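Local coordinates for protein alpha-1,2-mannosidase (Bacteroides thetaiotaomicron, PDB 2WW2) that hydrolyses alpha-mannosides with inversion of configuration, as a calcium-dependent glycoside hydrolase of family GH92, at residues 84-89 with 136-141; 130-135 with 249-254; 156-161 with 215-220; 185-190 with 230-235. All blocks are in the same frame, centred on the assembly; numbering follows the deposited sequence.

Contact 1: 84-89 with 136-141; sequences PLAGEL and SFPEKE
At the rim of the N-terminal beta-sandwich, Ala86, the last residue of strand 80-86, packs against Pro138 in the connection between strands 130-136 and 143-148. The methyl of Ala86 meets the CG-CD edge of the proline ring, with Ala86 CB 3.4 Å from Pro138 CG and 3.6 Å from Pro138 CD; the first of these is tighter than ordinary van der Waals contact. Beside this pair, Phe137 turns the edge of its ring to the Leu85 carbonyl across the contact, and CE1 of Phe137 lies near the ring plane at 3.6 Å from O of Leu85. A chi1 of -72° places CG of Phe137 beside the backbone N, and the end of the ring reaches back to Leu85. Farther out, Pro138 to Glu141 form a type II beta turn, with Lys140 in the left-handed conformation, and this returns the chain to Gly87, whose CA is 5.0 Å from CA of Glu141. Glu141 touches Gly87 through its CB, 4.0 Å from Gly87 N, and its chain bends at chi2 (-57°), while OE1 stands 4.0 Å from Gly87 CA. Gly87 has a positive phi, at which a side chain would be forced against the carbonyl O of Ala86. No hydrogen bond joins the two segments directly; instead Leu85 and Gly87 bond through their backbones to Tyr144 and Asp142. Leu120 packs on Ala86, Phe137 and Pro138 together. A connection carrying the chain from one layer to the other at the sandwich edge, as between strands 130-136 and 143-148, is typical of beta-sandwich domains.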
loop_
_atom_site.group_PDB
_atom_site.type_symbol
_atom_site.label_atom_id
_atom_site.label_comp_id
_atom_site.label_asym_id
_atom_site.label_seq_id
_atom_site.Cartn_x
_atom_site.Cartn_y
_atom_site.Cartn_z
ATOM N N PRO A 84 -13.511 40.751 22.130
ATOM C CA PRO A 84 -14.009 42.072 21.756
ATOM C C PRO A 84 -14.908 41.956 20.516
ATOM O O PRO A 84 -14.684 41.088 19.668
ATOM C CB PRO A 84 -12.731 42.863 21.471
ATOM C CG PRO A 84 -11.707 41.836 21.126
ATOM C CD PRO A 84 -12.084 40.561 21.844
ATOM N N LEU A 85 -15.935 42.803 20.421
ATOM C CA LEU A 85 -16.870 42.757 19.305
ATOM C C LEU A 85 -17.203 44.178 18.854
ATOM O O LEU A 85 -17.320 45.079 19.680
ATOM C CB LEU A 85 -18.182 42.069 19.712
ATOM C CG LEU A 85 -18.170 40.569 20.049
ATOM C CD1 LEU A 85 -19.548 40.187 20.583
ATOM C CD2 LEU A 85 -17.790 39.691 18.815
ATOM N N ALA A 86 -17.377 44.364 17.552
ATOM C CA ALA A 86 -17.841 45.631 17.042
ATOM C C ALA A 86 -19.213 45.405 16.445
ATOM O O ALA A 86 -19.455 44.374 15.799
ATOM C CB ALA A 86 -16.887 46.161 15.971
ATOM N N GLY A 87 -20.113 46.357 16.665
ATOM C CA GLY A 87 -21.421 46.303 16.040
ATOM C C GLY A 87 -22.434 45.547 16.856
ATOM O O GLY A 87 -22.978 46.075 17.812
ATOM N N GLU A 88 -22.681 44.298 16.499
ATOM C CA GLU A 88 -23.742 43.526 17.131
ATOM C C GLU A 88 -23.240 42.666 18.291
ATOM O O GLU A 88 -22.274 41.940 18.162
ATOM C CB GLU A 88 -24.450 42.659 16.088
ATOM C CG GLU A 88 -25.452 43.426 15.230
ATOM N N LEU A 89 -23.908 42.764 19.432
ATOM C CA LEU A 89 -23.550 41.976 20.597
ATOM C C LEU A 89 -24.007 40.537 20.404
ATOM O O LEU A 89 -25.144 40.305 20.013
ATOM C CB LEU A 89 -24.247 42.541 21.837
ATOM C CG LEU A 89 -24.046 41.768 23.148
ATOM C CD1 LEU A 89 -22.566 41.747 23.542
ATOM C CD2 LEU A 89 -24.904 42.388 24.261
ATOM N N SER A 136 -8.487 47.957 19.295
ATOM C CA SER A 136 -8.806 49.130 18.498
ATOM C C SER A 136 -10.176 48.929 17.830
ATOM O O SER A 136 -10.313 48.104 16.917
ATOM C CB SER A 136 -7.719 49.319 17.435
ATOM O OG SER A 136 -7.936 50.488 16.682
ATOM N N PHE A 137 -11.198 49.652 18.284
ATOM C CA PHE A 137 -12.564 49.455 17.764
ATOM C C PHE A 137 -12.775 50.252 16.475
ATOM O O PHE A 137 -12.278 51.356 16.370
ATOM C CB PHE A 137 -13.611 49.929 18.795
ATOM C CG PHE A 137 -13.753 49.021 20.001
ATOM C CD1 PHE A 137 -14.473 47.839 19.920
ATOM C CD2 PHE A 137 -13.181 49.368 21.206
ATOM C CE1 PHE A 137 -14.623 47.021 21.015
ATOM C CE2 PHE A 137 -13.319 48.555 22.315
ATOM C CZ PHE A 137 -14.037 47.369 22.213
ATOM N N PRO A 138 -13.547 49.715 15.512
ATOM C CA PRO A 138 -13.856 50.531 14.330
ATOM C C PRO A 138 -14.702 51.725 14.729
ATOM O O PRO A 138 -15.595 51.601 15.557
ATOM C CB PRO A 138 -14.673 49.602 13.422
ATOM C CG PRO A 138 -14.953 48.358 14.218
ATOM C CD PRO A 138 -14.080 48.343 15.439
ATOM N N GLU A 139 -14.431 52.882 14.142
ATOM C CA GLU A 139 -15.154 54.082 14.529
ATOM C C GLU A 139 -16.643 53.930 14.220
ATOM O O GLU A 139 -17.031 53.220 13.298
ATOM C CB GLU A 139 -14.565 55.322 13.831
ATOM N N LYS A 140 -17.478 54.564 15.030
ATOM C CA LYS A 140 -18.913 54.621 14.753
ATOM C C LYS A 140 -19.642 53.269 14.754
ATOM O O LYS A 140 -20.686 53.124 14.118
ATOM C CB LYS A 140 -19.178 55.383 13.440
ATOM N N GLU A 141 -19.094 52.278 15.447
ATOM C CA GLU A 141 -19.794 51.022 15.664
ATOM C C GLU A 141 -19.859 50.806 17.166
ATOM O O GLU A 141 -18.948 51.235 17.885
ATOM C CB GLU A 141 -19.030 49.828 15.042
ATOM C CG GLU A 141 -18.920 49.801 13.520
ATOM C CD GLU A 141 -20.258 49.830 12.820
ATOM O OE1 GLU A 141 -21.243 49.261 13.348
ATOM O OE2 GLU A 141 -20.326 50.430 11.722
#

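Contact 2: 130-135 with 249-254; sequences GAVFEV and REVADA
Val132 and Val251 pass each other, each pointing opposite to the other, one from strand 130-136 and the other from the residue where the chain leaves helix 240-250. Val132 uses CG2, which is 3.8 Å from CG1 of Val251 and equally near its CB. The other branch of Val132, CG1, is anti to the backbone N (chi1 175°) and reaches to 3.9 Å from the carbonyl O of Ala254, so the valine straddles both ends of the turn from Val251 to Ala254. That turn is of type II, closed by a 3.0 Å hydrogen bond from Ala254 N to Val251 O. CG1 of Val251, beside its own backbone N, also faces the strand backbone at 3.8 Å from Ala131 N. Next to it stands Gly130, where a CB would be too tight, 3.1 Å from that same CG1. Glu250, extended beyond CG, reaches toward the bend just before Gly130, where OE1 is hydrogen-bonded to Thr127 OG1 and OE2 makes a salt bridge to Arg129. Ile259 of helix 256-271 covers Val132 and Ala254 together, while Arg232 of the adjacent strand 229-236 gives its NE to Ala254 O. The turn between the two consecutive helices is thereby seated on the surface of strands 130-136 and 229-236.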
loop_
_atom_site.group_PDB
_atom_site.type_symbol
_atom_site.label_atom_id
_atom_site.label_comp_id
_atom_site.label_asym_id
_atom_site.label_seq_id
_atom_site.Cartn_x
_atom_site.Cartn_y
_atom_site.Cartn_z
ATOM N N GLY A 130 -0.831 35.993 33.800
ATOM C CA GLY A 130 -1.803 36.979 33.341
ATOM C C GLY A 130 -1.641 37.306 31.870
ATOM O O GLY A 130 -0.811 36.695 31.181
ATOM N N ALA A 131 -2.437 38.268 31.389
ATOM C CA ALA A 131 -2.340 38.723 29.990
ATOM C C ALA A 131 -2.792 40.164 29.898
ATOM O O ALA A 131 -3.540 40.642 30.752
ATOM C CB ALA A 131 -3.218 37.845 29.070
ATOM N N VAL A 132 -2.382 40.854 28.845
ATOM C CA VAL A 132 -2.889 42.199 28.599
ATOM C C VAL A 132 -3.281 42.259 27.136
ATOM O O VAL A 132 -2.556 41.729 26.309
ATOM C CB VAL A 132 -1.847 43.290 28.965
ATOM C CG1 VAL A 132 -2.352 44.681 28.589
ATOM C CG2 VAL A 132 -1.521 43.242 30.471
ATOM N N PHE A 133 -4.455 42.835 26.850
ATOM C CA PHE A 133 -4.966 43.017 25.492
ATOM C C PHE A 133 -4.917 44.507 25.141
ATOM O O PHE A 133 -5.058 45.360 26.031
ATOM C CB PHE A 133 -6.461 42.647 25.405
ATOM C CG PHE A 133 -6.767 41.168 25.525
ATOM C CD1 PHE A 133 -7.312 40.466 24.446
ATOM C CD2 PHE A 133 -6.541 40.493 26.717
ATOM C CE1 PHE A 133 -7.611 39.107 24.553
ATOM C CE2 PHE A 133 -6.838 39.120 26.825
ATOM C CZ PHE A 133 -7.377 38.435 25.751
ATOM N N GLU A 134 -4.799 44.820 23.852
ATOM C CA GLU A 134 -5.180 46.139 23.361
ATOM C C GLU A 134 -6.336 45.862 22.407
ATOM O O GLU A 134 -6.360 44.819 21.755
ATOM C CB GLU A 134 -4.026 46.800 22.593
ATOM C CG GLU A 134 -3.753 46.051 21.246
ATOM C CD GLU A 134 -2.575 46.586 20.433
ATOM O OE1 GLU A 134 -2.264 47.805 20.535
ATOM O OE2 GLU A 134 -1.967 45.764 19.684
ATOM N N VAL A 135 -7.326 46.752 22.343
ATOM C CA VAL A 135 -8.362 46.615 21.335
ATOM C C VAL A 135 -8.529 47.963 20.630
ATOM O O VAL A 135 -8.658 48.985 21.294
ATOM C CB VAL A 135 -9.733 46.206 21.935
ATOM C CG1 VAL A 135 -10.762 46.079 20.805
ATOM C CG2 VAL A 135 -9.642 44.897 22.769
ATOM N N ARG A 249 1.098 41.785 40.766
ATOM C CA ARG A 249 2.504 41.563 40.524
ATOM C C ARG A 249 2.842 41.581 39.039
ATOM O O ARG A 249 3.899 42.085 38.655
ATOM C CB ARG A 249 2.965 40.241 41.131
ATOM C CG ARG A 249 4.483 40.133 41.161
ATOM C CD ARG A 249 4.956 38.862 41.828
ATOM N NE ARG A 249 4.615 38.774 43.250
ATOM C CZ ARG A 249 3.770 37.884 43.770
ATOM N NH1 ARG A 249 3.116 37.029 42.978
ATOM N NH2 ARG A 249 3.560 37.858 45.081
ATOM N N GLU A 250 1.959 41.029 38.203
ATOM C CA GLU A 250 2.352 40.721 36.825
ATOM C C GLU A 250 1.810 41.672 35.764
ATOM O O GLU A 250 2.471 41.881 34.739
ATOM C CB GLU A 250 1.990 39.269 36.454
ATOM C CG GLU A 250 2.671 38.200 37.337
ATOM C CD GLU A 250 2.354 36.761 36.920
ATOM O OE1 GLU A 250 2.000 36.539 35.737
ATOM O OE2 GLU A 250 2.460 35.847 37.791
ATOM N N VAL A 251 0.607 42.211 35.950
ATOM C CA VAL A 251 0.003 42.980 34.842
ATOM C C VAL A 251 -0.551 44.361 35.214
ATOM O O VAL A 251 -0.859 45.168 34.327
ATOM C CB VAL A 251 -1.118 42.173 34.103
ATOM C CG1 VAL A 251 -0.517 40.975 33.322
ATOM C CG2 VAL A 251 -2.195 41.703 35.096
ATOM N N ALA A 252 -0.691 44.637 36.508
ATOM C CA ALA A 252 -1.271 45.915 36.932
ATOM C C ALA A 252 -0.540 47.068 36.257
ATOM O O ALA A 252 0.681 47.063 36.195
ATOM C CB ALA A 252 -1.221 46.065 38.473
ATOM N N ASP A 253 -1.295 48.034 35.732
ATOM C CA ASP A 253 -0.739 49.256 35.118
ATOM C C ASP A 253 -0.066 49.052 33.768
ATOM O O ASP A 253 0.422 50.011 33.180
ATOM C CB ASP A 253 0.268 49.948 36.037
ATOM C CG ASP A 253 -0.328 50.328 37.377
ATOM O OD1 ASP A 253 0.342 50.079 38.398
ATOM O OD2 ASP A 253 -1.465 50.850 37.408
ATOM N N ALA A 254 0.011 47.818 33.287
ATOM C CA ALA A 254 0.760 47.584 32.055
ATOM C C ALA A 254 -0.102 47.790 30.819
ATOM O O ALA A 254 -1.332 47.642 30.876
ATOM C CB ALA A 254 1.353 46.174 32.047
#

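Contact 3: 156-161 with 215-220; sequences ITIEPE and TCAYLK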
loop_
_atom_site.group_PDB
_atom_site.type_symbol
_atom_site.label_atom_id
_atom_site.label_comp_id
_atom_site.label_asym_id
_atom_site.label_seq_id
_atom_site.Cartn_x
_atom_site.Cartn_y
_atom_site.Cartn_z
ATOM N N ILE A 156 -19.807 34.993 37.240
ATOM C CA ILE A 156 -19.165 36.243 36.891
ATOM C C ILE A 156 -19.805 37.373 37.683
ATOM O O ILE A 156 -21.026 37.406 37.849
ATOM C CB ILE A 156 -19.356 36.579 35.388
ATOM C CG1 ILE A 156 -18.861 35.433 34.500
ATOM C CG2 ILE A 156 -18.608 37.872 35.022
ATOM C CD1 ILE A 156 -19.178 35.654 33.005
ATOM N N THR A 157 -18.975 38.295 38.168
ATOM C CA THR A 157 -19.461 39.507 38.811
ATOM C C THR A 157 -18.823 40.720 38.139
ATOM O O THR A 157 -17.623 40.744 37.892
ATOM C CB THR A 157 -19.159 39.507 40.326
ATOM O OG1 THR A 157 -19.806 38.386 40.938
ATOM C CG2 THR A 157 -19.662 40.790 40.981
ATOM N N ILE A 158 -19.637 41.716 37.824
ATOM C CA ILE A 158 -19.141 42.933 37.192
ATOM C C ILE A 158 -19.202 44.049 38.207
ATOM O O ILE A 158 -20.166 44.154 38.952
ATOM C CB ILE A 158 -20.042 43.360 36.008
ATOM C CG1 ILE A 158 -20.292 42.195 35.051
ATOM C CG2 ILE A 158 -19.438 44.599 35.275
ATOM C CD1 ILE A 158 -21.265 42.528 33.928
ATOM N N GLU A 159 -18.170 44.887 38.239
ATOM C CA GLU A 159 -18.186 46.091 39.054
ATOM C C GLU A 159 -17.904 47.253 38.118
ATOM O O GLU A 159 -16.779 47.725 38.021
ATOM C CB GLU A 159 -17.142 46.002 40.167
ATOM C CG GLU A 159 -17.397 44.827 41.111
ATOM C CD GLU A 159 -16.390 44.754 42.237
ATOM O OE1 GLU A 159 -15.374 44.043 42.098
ATOM O OE2 GLU A 159 -16.605 45.424 43.267
ATOM N N PRO A 160 -18.944 47.696 37.401
ATOM C CA PRO A 160 -18.767 48.640 36.298
ATOM C C PRO A 160 -18.067 49.911 36.752
ATOM O O PRO A 160 -17.189 50.426 36.042
ATOM C CB PRO A 160 -20.205 48.943 35.830
ATOM C CG PRO A 160 -21.116 48.433 36.918
ATOM C CD PRO A 160 -20.360 47.359 37.655
ATOM N N GLU A 161 -18.430 50.410 37.931
ATOM C CA GLU A 161 -17.826 51.649 38.428
ATOM C C GLU A 161 -16.319 51.494 38.683
ATOM O O GLU A 161 -15.566 52.454 38.555
ATOM C CB GLU A 161 -18.584 52.209 39.663
ATOM C CG GLU A 161 -18.352 51.466 40.991
ATOM C CD GLU A 161 -18.932 50.038 41.037
ATOM O OE1 GLU A 161 -19.596 49.598 40.074
ATOM O OE2 GLU A 161 -18.724 49.356 42.065
ATOM N N THR A 215 -22.135 30.769 31.902
ATOM C CA THR A 215 -22.323 32.206 32.105
ATOM C C THR A 215 -21.408 33.027 31.206
ATOM O O THR A 215 -20.276 32.618 30.925
ATOM C CB THR A 215 -22.046 32.645 33.567
ATOM O OG1 THR A 215 -20.686 32.362 33.938
ATOM C CG2 THR A 215 -22.989 31.935 34.547
ATOM N N CYS A 216 -21.916 34.182 30.775
ATOM C CA CYS A 216 -21.145 35.194 30.073
ATOM C C CYS A 216 -21.537 36.571 30.607
ATOM O O CYS A 216 -22.559 36.736 31.301
ATOM C CB CYS A 216 -21.416 35.135 28.557
ATOM S SG CYS A 216 -21.041 33.516 27.755
ATOM N N ALA A 217 -20.727 37.571 30.288
ATOM C CA ALA A 217 -21.052 38.943 30.674
ATOM C C ALA A 217 -20.599 39.810 29.540
ATOM O O ALA A 217 -19.653 39.450 28.818
ATOM C CB ALA A 217 -20.325 39.336 31.944
ATOM N N TYR A 218 -21.268 40.936 29.362
ATOM C CA TYR A 218 -20.799 41.902 28.374
ATOM C C TYR A 218 -20.576 43.251 29.016
ATOM O O TYR A 218 -21.214 43.600 30.003
ATOM C CB TYR A 218 -21.767 42.019 27.183
ATOM C CG TYR A 218 -22.946 42.939 27.417
ATOM C CD1 TYR A 218 -22.822 44.322 27.224
ATOM C CD2 TYR A 218 -24.176 42.437 27.830
ATOM C CE1 TYR A 218 -23.894 45.167 27.426
ATOM C CE2 TYR A 218 -25.253 43.288 28.045
ATOM C CZ TYR A 218 -25.098 44.647 27.830
ATOM O OH TYR A 218 -26.155 45.496 28.036
ATOM N N LEU A 219 -19.651 43.996 28.425
ATOM C CA LEU A 219 -19.350 45.353 28.795
ATOM C C LEU A 219 -19.365 46.142 27.504
ATOM O O LEU A 219 -18.864 45.660 26.489
ATOM C CB LEU A 219 -17.949 45.423 29.401
ATOM C CG LEU A 219 -17.828 44.607 30.688
ATOM C CD1 LEU A 219 -17.224 43.237 30.380
ATOM C CD2 LEU A 219 -16.987 45.361 31.678
ATOM N N LYS A 220 -19.974 47.328 27.537
ATOM C CA LYS A 220 -20.024 48.204 26.377
ATOM C C LYS A 220 -19.203 49.463 26.659
ATOM O O LYS A 220 -19.273 50.015 27.764
ATOM C CB LYS A 220 -21.481 48.575 26.080
ATOM C CG LYS A 220 -21.699 49.361 24.794
ATOM C CD LYS A 220 -23.205 49.620 24.627
ATOM C CE LYS A 220 -23.581 49.939 23.193
ATOM N NZ LYS A 220 -23.036 51.257 22.767
#
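Ile156 spreads all of its outer side-chain atoms over the strand facing it. Ile156 CD1 rests on the backbone, 3.5 Å from Cys216 C, and chi2 of 173° puts it there by extending the chain beyond CG1. CG1 passes alongside Thr215, 3.6 Å from OG1, an oxygen that finds its polar partner in Ser154 OG. The second branch, CG2, meets Ala217 CB at 3.8 Å. Strands 154-159 and 216-221 belong to the two facing layers of the N-terminal beta-sandwich; their axes here are 7.7 Å apart and nearly parallel, at 18°, and no hydrogen bond passes between them, so interlayer side chains make the contact. An alanine in place of Ile156 would probably open a gap over the Cys216 backbone and leave the Ala217 methyl and the flank of Thr215 without this apolar cover. Ala217 is the small residue on which both isoleucines converge, since Ile158 brings CD1 to 3.9 Å from its CB. From there the same CD1 looks onto Tyr218 O at 4.1 Å, while CG2 of Ile158 stands more loosely against Leu219 CD2, at 4.4 Å. Tyr195 covers Ile158 from strand 194-198, and Val165 touches both Ile156 and Leu219.

Contact 4: 185-190 with 230-235; sequences MMEFSH and TIRTAS
Met185 to Phe188 run antiparallel to Ile231 to Ala234 (167° between strand axes), with Met185-Ala234 and Glu187-Arg232 as hydrogen-bonded pairs and Met186-Thr233 and Phe188-Ile231 as non-hydrogen-bonded ones. Met185 O is gripped twice, by Ala234 N at 3.1 Å and by the hydroxyl of Thr233, whose OG1 comes in at 2.9 Å from 45° above the carbonyl plane. Glu187 and Arg232 run next to each other off the same face and form a salt bridge of 2.8 Å from NH1 to OE1, with carboxylate and guanidinium planes turned 79° apart. These central strands of one layer of the N-terminal beta-sandwich carry Phe188 and Ile231 on the other face, toward the core; CG2 of Ile231 lies 3.8 Å from CE1 of Phe188 in an off-centre CH-pi contact. Thr230 CG2 lies 3.7 Å above the guanidinium plane of Arg232, toward the rim. An alanine at Arg232 would probably leave the Glu187 carboxylate without its charged mate and Ala254 O without its NE donor. Past the paired residues, Ser189 OG accepts a nearly straight bond from Thr230 N at 2.8 Å and is also hydrogen-bonded to His190 ND1, at 2.8 Å.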
loop_
_atom_site.group_PDB
_atom_site.type_symbol
_atom_site.label_atom_id
_atom_site.label_comp_id
_atom_site.label_asym_id
_atom_site.label_seq_id
_atom_site.Cartn_x
_atom_site.Cartn_y
_atom_site.Cartn_z
ATOM N N MET A 185 -9.702 37.579 37.257
ATOM C CA MET A 185 -10.105 38.976 37.363
ATOM C C MET A 185 -9.522 39.745 36.207
ATOM O O MET A 185 -8.466 39.383 35.658
ATOM C CB MET A 185 -9.692 39.625 38.697
ATOM C CG MET A 185 -8.212 39.900 38.873
ATOM S SD MET A 185 -7.842 41.092 40.208
ATOM C CE MET A 185 -8.251 42.665 39.477
ATOM N N MET A 186 -10.216 40.809 35.838
ATOM C CA MET A 186 -9.741 41.647 34.756
ATOM C C MET A 186 -10.149 43.096 34.964
ATOM O O MET A 186 -11.107 43.402 35.680
ATOM C CB MET A 186 -10.247 41.127 33.415
ATOM C CG MET A 186 -11.721 41.227 33.233
ATOM S SD MET A 186 -12.248 40.424 31.706
ATOM C CE MET A 186 -12.244 38.723 32.255
ATOM N N GLU A 187 -9.402 43.988 34.343
ATOM C CA GLU A 187 -9.646 45.397 34.518
ATOM C C GLU A 187 -9.643 46.023 33.140
ATOM O O GLU A 187 -8.873 45.592 32.288
ATOM C CB GLU A 187 -8.527 45.987 35.369
ATOM C CG GLU A 187 -8.662 47.486 35.602
ATOM C CD GLU A 187 -7.420 48.078 36.228
ATOM O OE1 GLU A 187 -6.311 47.876 35.693
ATOM O OE2 GLU A 187 -7.551 48.740 37.261
ATOM N N PHE A 188 -10.522 47.006 32.918
ATOM C CA PHE A 188 -10.617 47.694 31.634
ATOM C C PHE A 188 -10.155 49.138 31.821
ATOM O O PHE A 188 -10.409 49.762 32.867
ATOM C CB PHE A 188 -12.059 47.639 31.096
ATOM C CG PHE A 188 -12.556 46.226 30.852
ATOM C CD1 PHE A 188 -12.473 45.656 29.592
ATOM C CD2 PHE A 188 -13.054 45.459 31.891
ATOM C CE1 PHE A 188 -12.906 44.348 29.363
ATOM C CE2 PHE A 188 -13.488 44.147 31.672
ATOM C CZ PHE A 188 -13.420 43.596 30.408
ATOM N N SER A 189 -9.493 49.679 30.808
ATOM C CA SER A 189 -8.914 51.004 30.928
ATOM C C SER A 189 -9.948 52.123 30.819
ATOM O O SER A 189 -9.711 53.239 31.280
ATOM C CB SER A 189 -7.834 51.191 29.852
ATOM O OG SER A 189 -8.396 51.030 28.556
ATOM N N HIS A 190 -11.088 51.836 30.205
ATOM C CA HIS A 190 -12.065 52.879 29.896
ATOM C C HIS A 190 -13.386 52.606 30.608
ATOM O O HIS A 190 -13.668 51.464 30.973
ATOM C CB HIS A 190 -12.273 52.955 28.381
ATOM C CG HIS A 190 -11.178 53.681 27.661
ATOM N ND1 HIS A 190 -9.943 53.117 27.414
ATOM C CD2 HIS A 190 -11.137 54.927 27.126
ATOM C CE1 HIS A 190 -9.184 53.990 26.773
ATOM N NE2 HIS A 190 -9.888 55.094 26.581
ATOM N N THR A 230 -7.426 48.963 26.852
ATOM C CA THR A 230 -6.541 47.961 27.424
ATOM C C THR A 230 -7.347 47.064 28.357
ATOM O O THR A 230 -8.205 47.544 29.097
ATOM C CB THR A 230 -5.395 48.611 28.215
ATOM O OG1 THR A 230 -4.575 49.364 27.318
ATOM C CG2 THR A 230 -4.539 47.548 28.878
ATOM N N ILE A 231 -7.099 45.756 28.293
ATOM C CA ILE A 231 -7.727 44.812 29.217
ATOM C C ILE A 231 -6.595 44.092 29.910
ATOM O O ILE A 231 -5.718 43.543 29.246
ATOM C CB ILE A 231 -8.559 43.738 28.489
ATOM C CG1 ILE A 231 -9.504 44.375 27.463
ATOM C CG2 ILE A 231 -9.383 42.895 29.517
ATOM C CD1 ILE A 231 -10.327 43.352 26.651
ATOM N N ARG A 232 -6.610 44.091 31.240
ATOM C CA ARG A 232 -5.572 43.422 32.020
ATOM C C ARG A 232 -6.244 42.303 32.754
ATOM O O ARG A 232 -7.311 42.514 33.318
ATOM C CB ARG A 232 -4.952 44.373 33.054
ATOM C CG ARG A 232 -4.319 45.601 32.428
ATOM C CD ARG A 232 -3.812 46.619 33.491
ATOM N NE ARG A 232 -3.401 47.816 32.775
ATOM C CZ ARG A 232 -4.131 48.922 32.706
ATOM N NH1 ARG A 232 -5.277 49.006 33.370
ATOM N NH2 ARG A 232 -3.704 49.949 31.981
ATOM N N THR A 233 -5.627 41.123 32.766
ATOM C CA THR A 233 -6.265 39.971 33.401
ATOM C C THR A 233 -5.242 39.015 34.043
ATOM O O THR A 233 -4.092 38.927 33.606
ATOM C CB THR A 233 -7.192 39.243 32.385
ATOM O OG1 THR A 233 -7.962 38.234 33.042
ATOM C CG2 THR A 233 -6.398 38.602 31.245
ATOM N N ALA A 234 -5.643 38.344 35.122
ATOM C CA ALA A 234 -4.836 37.277 35.700
ATOM C C ALA A 234 -5.772 36.315 36.404
ATOM O O ALA A 234 -6.933 36.644 36.672
ATOM C CB ALA A 234 -3.790 37.826 36.685
ATOM N N SER A 235 -5.277 35.117 36.682
ATOM C CA SER A 235 -6.088 34.115 37.359
ATOM C C SER A 235 -5.249 33.358 38.374
ATOM O O SER A 235 -4.008 33.462 38.395
ATOM C CB SER A 235 -6.713 33.132 36.350
ATOM O OG SER A 235 -5.737 32.210 35.866
#

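Contacts 2, 3 and 4 are buried, whereas contact 1 lies at the surface of the same beta-sandwich. Contact 4 is true strand pairing, rich in hydrogen bonds and carrying a salt bridge; contacts 1 and 3 join their segments by packing alone, contact 3 between facing layers and contact 1 at the rim. Contact 2, also largely apolar, seats a turn between helices on the strand next to that of contact 4. The centres of contacts 2 and 4 are about 6 Å apart, and Phe133 N probably bonds to Ile231 O. Packing links the rest: Leu219 with Phe188 (contacts 3 and 4), Leu89 with Tyr218 (1 and 3), and Pro84 with Val135 (1 and 2).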